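Local coordinates for protein Hpy188I (Helicobacter pylori, PDB 3OQG) that is a restriction endonuclease of the GIY-YIG nuclease family, which recognises a short DNA sequence and hydrolyses the phosphodiester backbone within it, at residues T92-V95 with Q96-C100. Sequence-based numbering, arbitrary orientation. Where two conformers were deposited one is given.
Sequences TKRV and QSYNC. With nucleotides of chain C.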
loop_
_atom_site.group_PDB
_atom_site.type_symbol
_atom_site.label_atom_id
_atom_site.label_comp_id
_atom_site.label_asym_id
_atom_site.label_seq_id
_atom_site.Cartn_x
_atom_site.Cartn_y
_atom_site.Cartn_z
ATOM N N THR A 92 3.695 -0.832 -15.847
ATOM C CA THR A 92 2.763 0.101 -16.452
ATOM C C THR A 92 1.755 0.603 -15.412
ATOM O O THR A 92 1.457 1.790 -15.363
ATOM C CB THR A 92 2.030 -0.535 -17.655
ATOM O OG1 THR A 92 1.426 -1.774 -17.264
ATOM C CG2 THR A 92 3.018 -0.783 -18.786
ATOM N N LYS A 93 1.231 -0.311 -14.600
ATOM C CA LYS A 93 0.297 0.055 -13.529
ATOM C C LYS A 93 0.981 0.892 -12.434
ATOM O O LYS A 93 0.392 1.849 -11.888
ATOM C CB LYS A 93 -0.383 -1.192 -12.951
ATOM C CG LYS A 93 -1.377 -1.847 -13.913
ATOM C CD LYS A 93 -2.200 -2.864 -13.153
ATOM C CE LYS A 93 -3.009 -3.737 -14.043
ATOM N NZ LYS A 93 -3.759 -4.727 -13.202
ATOM N N ARG A 94 2.220 0.548 -12.093
ATOM C CA ARG A 94 2.947 1.334 -11.108
ATOM C C ARG A 94 3.167 2.757 -11.614
ATOM O O ARG A 94 3.068 3.708 -10.849
ATOM C CB ARG A 94 4.283 0.686 -10.705
ATOM C CG ARG A 94 5.054 1.476 -9.622
ATOM C CD ARG A 94 4.270 1.532 -8.299
ATOM N NE ARG A 94 4.822 2.387 -7.242
ATOM C CZ ARG A 94 4.460 3.649 -7.013
ATOM N NH1 ARG A 94 3.592 4.249 -7.780
ATOM N NH2 ARG A 94 4.962 4.306 -5.967
ATOM N N VAL A 95 3.501 2.905 -12.897
ATOM C CA VAL A 95 3.623 4.244 -13.486
ATOM C C VAL A 95 2.280 4.994 -13.486
ATOM O O VAL A 95 2.249 6.174 -13.183
ATOM C CB VAL A 95 4.244 4.171 -14.889
ATOM C CG1 VAL A 95 4.207 5.576 -15.579
ATOM C CG2 VAL A 95 5.661 3.621 -14.766
ATOM N N GLN A 96 1.197 4.314 -13.863
ATOM C CA GLN A 96 -0.193 4.802 -13.728
ATOM C C GLN A 96 -0.391 5.392 -12.320
ATOM O O GLN A 96 -0.831 6.534 -12.138
ATOM C CB GLN A 96 -1.088 3.580 -13.973
ATOM C CG GLN A 96 -2.544 3.803 -14.178
ATOM C CD GLN A 96 -3.141 2.462 -14.665
ATOM O OE1 GLN A 96 -3.991 1.878 -14.010
ATOM N NE2 GLN A 96 -2.582 1.924 -15.780
ATOM N N SER A 97 0.008 4.623 -11.322
ATOM C CA SER A 97 -0.049 5.075 -9.923
ATOM C C SER A 97 0.801 6.343 -9.699
ATOM O O SER A 97 0.316 7.334 -9.141
ATOM C CB SER A 97 0.363 3.927 -8.991
ATOM O OG SER A 97 0.207 4.301 -7.617
ATOM N N TYR A 98 2.058 6.359 -10.130
ATOM C CA TYR A 98 2.860 7.614 -10.064
ATOM C C TYR A 98 2.158 8.791 -10.714
ATOM O O TYR A 98 2.212 9.925 -10.212
ATOM C CB TYR A 98 4.233 7.430 -10.705
ATOM C CG TYR A 98 5.214 6.714 -9.813
ATOM C CD1 TYR A 98 5.578 7.246 -8.583
ATOM C CD2 TYR A 98 5.805 5.519 -10.207
ATOM C CE1 TYR A 98 6.492 6.622 -7.784
ATOM C CE2 TYR A 98 6.728 4.880 -9.402
ATOM C CZ TYR A 98 7.056 5.415 -8.184
ATOM O OH TYR A 98 7.980 4.785 -7.367
ATOM N N ASN A 99 1.478 8.543 -11.834
ATOM C CA ASN A 99 0.733 9.605 -12.506
ATOM C C ASN A 99 -0.461 10.160 -11.706
ATOM O O ASN A 99 -1.083 11.140 -12.133
ATOM C CB ASN A 99 0.307 9.157 -13.904
ATOM C CG ASN A 99 1.451 9.149 -14.876
ATOM O OD1 ASN A 99 2.463 9.841 -14.657
ATOM N ND2 ASN A 99 1.313 8.377 -15.980
ATOM N N CYS A 100 -0.763 9.538 -10.561
ATOM C CA CYS A 100 -1.717 10.097 -9.592
ATOM C C CYS A 100 -1.136 11.221 -8.730
ATOM O O CYS A 100 -1.878 11.871 -7.985
ATOM C CB CYS A 100 -2.256 9.008 -8.675
ATOM S SG CYS A 100 -3.263 7.781 -9.534
ATOM P P DG C 6 6.951 2.178 -3.492
ATOM O OP1 DG C 6 8.066 1.288 -3.877
ATOM O OP2 DG C 6 6.874 3.556 -4.042
ATOM O "O5'" DG C 6 5.584 1.420 -3.785
ATOM C "C5'" DG C 6 5.166 0.373 -2.914
ATOM C "C4'" DG C 6 3.690 0.102 -3.074
ATOM O "O4'" DG C 6 2.904 1.247 -2.661
ATOM C "C3'" DG C 6 3.255 -0.218 -4.506
ATOM O "O3'" DG C 6 2.459 -1.401 -4.492
ATOM C "C2'" DG C 6 2.412 0.979 -4.903
ATOM C "C1'" DG C 6 1.820 1.349 -3.562
ATOM N N9 DG C 6 1.253 2.692 -3.480
ATOM C C8 DG C 6 1.890 3.900 -3.651
ATOM N N7 DG C 6 1.077 4.921 -3.579
ATOM C C5 DG C 6 -0.168 4.354 -3.325
ATOM C C6 DG C 6 -1.446 4.959 -3.163
ATOM O O6 DG C 6 -1.748 6.162 -3.224
ATOM N N1 DG C 6 -2.435 4.002 -2.921
ATOM C C2 DG C 6 -2.222 2.647 -2.859
ATOM N N2 DG C 6 -3.300 1.876 -2.636
ATOM N N3 DG C 6 -1.042 2.078 -3.008
ATOM C C4 DG C 6 -0.071 2.983 -3.242
ATOM P P DA C 7 1.870 -1.984 -5.857
ATOM O OP1 DA C 7 2.224 -3.418 -5.901
ATOM O OP2 DA C 7 2.250 -1.096 -6.989
ATOM O "O5'" DA C 7 0.294 -1.865 -5.660
ATOM C "C5'" DA C 7 -0.327 -2.476 -4.530
ATOM C "C4'" DA C 7 -1.832 -2.422 -4.650
ATOM O "O4'" DA C 7 -2.296 -1.061 -4.502
ATOM C "C3'" DA C 7 -2.414 -2.938 -5.963
ATOM O "O3'" DA C 7 -3.563 -3.748 -5.691
ATOM C "C2'" DA C 7 -2.788 -1.672 -6.716
ATOM C "C1'" DA C 7 -3.084 -0.670 -5.613
ATOM N N9 DA C 7 -2.710 0.702 -5.960
ATOM C C8 DA C 7 -1.446 1.171 -6.238
ATOM N N7 DA C 7 -1.406 2.447 -6.531
ATOM C C5 DA C 7 -2.731 2.853 -6.439
ATOM C C6 DA C 7 -3.357 4.096 -6.644
ATOM N N6 DA C 7 -2.704 5.211 -6.998
ATOM N N1 DA C 7 -4.695 4.157 -6.474
ATOM C C2 DA C 7 -5.350 3.038 -6.121
ATOM N N3 DA C 7 -4.876 1.819 -5.904
ATOM C C4 DA C 7 -3.544 1.788 -6.082
ATOM P P DC C 9 -10.588 -2.737 -8.451
ATOM O OP1 DC C 9 -11.749 -3.180 -7.635
ATOM O OP2 DC C 9 -9.997 -3.669 -9.444
ATOM O "O5'" DC C 9 -10.985 -1.382 -9.187
ATOM C "C5'" DC C 9 -11.467 -0.260 -8.451
ATOM C "C4'" DC C 9 -11.618 0.943 -9.355
ATOM O "O4'" DC C 9 -10.345 1.496 -9.767
ATOM C "C3'" DC C 9 -12.420 0.716 -10.642
ATOM O "O3'" DC C 9 -13.620 1.469 -10.606
ATOM C "C2'" DC C 9 -11.535 1.286 -11.738
ATOM C "C1'" DC C 9 -10.606 2.200 -10.965
ATOM N N1 DC C 9 -9.334 2.478 -11.650
ATOM C C2 DC C 9 -9.081 3.781 -12.067
ATOM O O2 DC C 9 -9.914 4.665 -11.799
ATOM N N3 DC C 9 -7.943 4.050 -12.741
ATOM C C4 DC C 9 -7.075 3.073 -12.994
ATOM N N4 DC C 9 -5.972 3.387 -13.679
ATOM C C5 DC C 9 -7.299 1.734 -12.558
ATOM C C6 DC C 9 -8.431 1.485 -11.894
#
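Arg94 lays its guanidinium flat on the ring of Tyr98, one helical turn later, with the planes 13° apart and CZ of Arg94 3.5 Å from the centroid of the Tyr98 ring. The arginine chain bends at chi2 (64°), folding its end over the tyrosine in this cation-pi stack. The opposite guanidinium face meets C2' of DG6 of DNA chain C, whose OP2 accepts a bond from NH2 of Arg94 at 2.8 Å. A planar cation suits this layered place, about 7 Å from the side chain of His86, a calcium ligand in a structure of this enzyme. Short Ser97 completes the tight, buried side: its OG donates to N7 of DA7 of chain C at 2.7 Å, a major-groove contact consistent with base recognition. Asn115 bonds both Arg94 NH1 and Ser97 OG, helping fix their orientation. On the looser side, charged Lys93 tolerates solvent, while long Gln96, partly exposed, reaches the bases. Four i-to-i+4 backbone bonds hold the turns together. Tyr98, flat-faced for the cation, bonds Tyr73 and Lys83 of strands 71-77 and 80-87 through OH; branched Val95 packs on Ile58 of strand 55-60, where Leu56 N bonds Asn99 OD1, and Asn99 also touches Leu119 of helix 113-125.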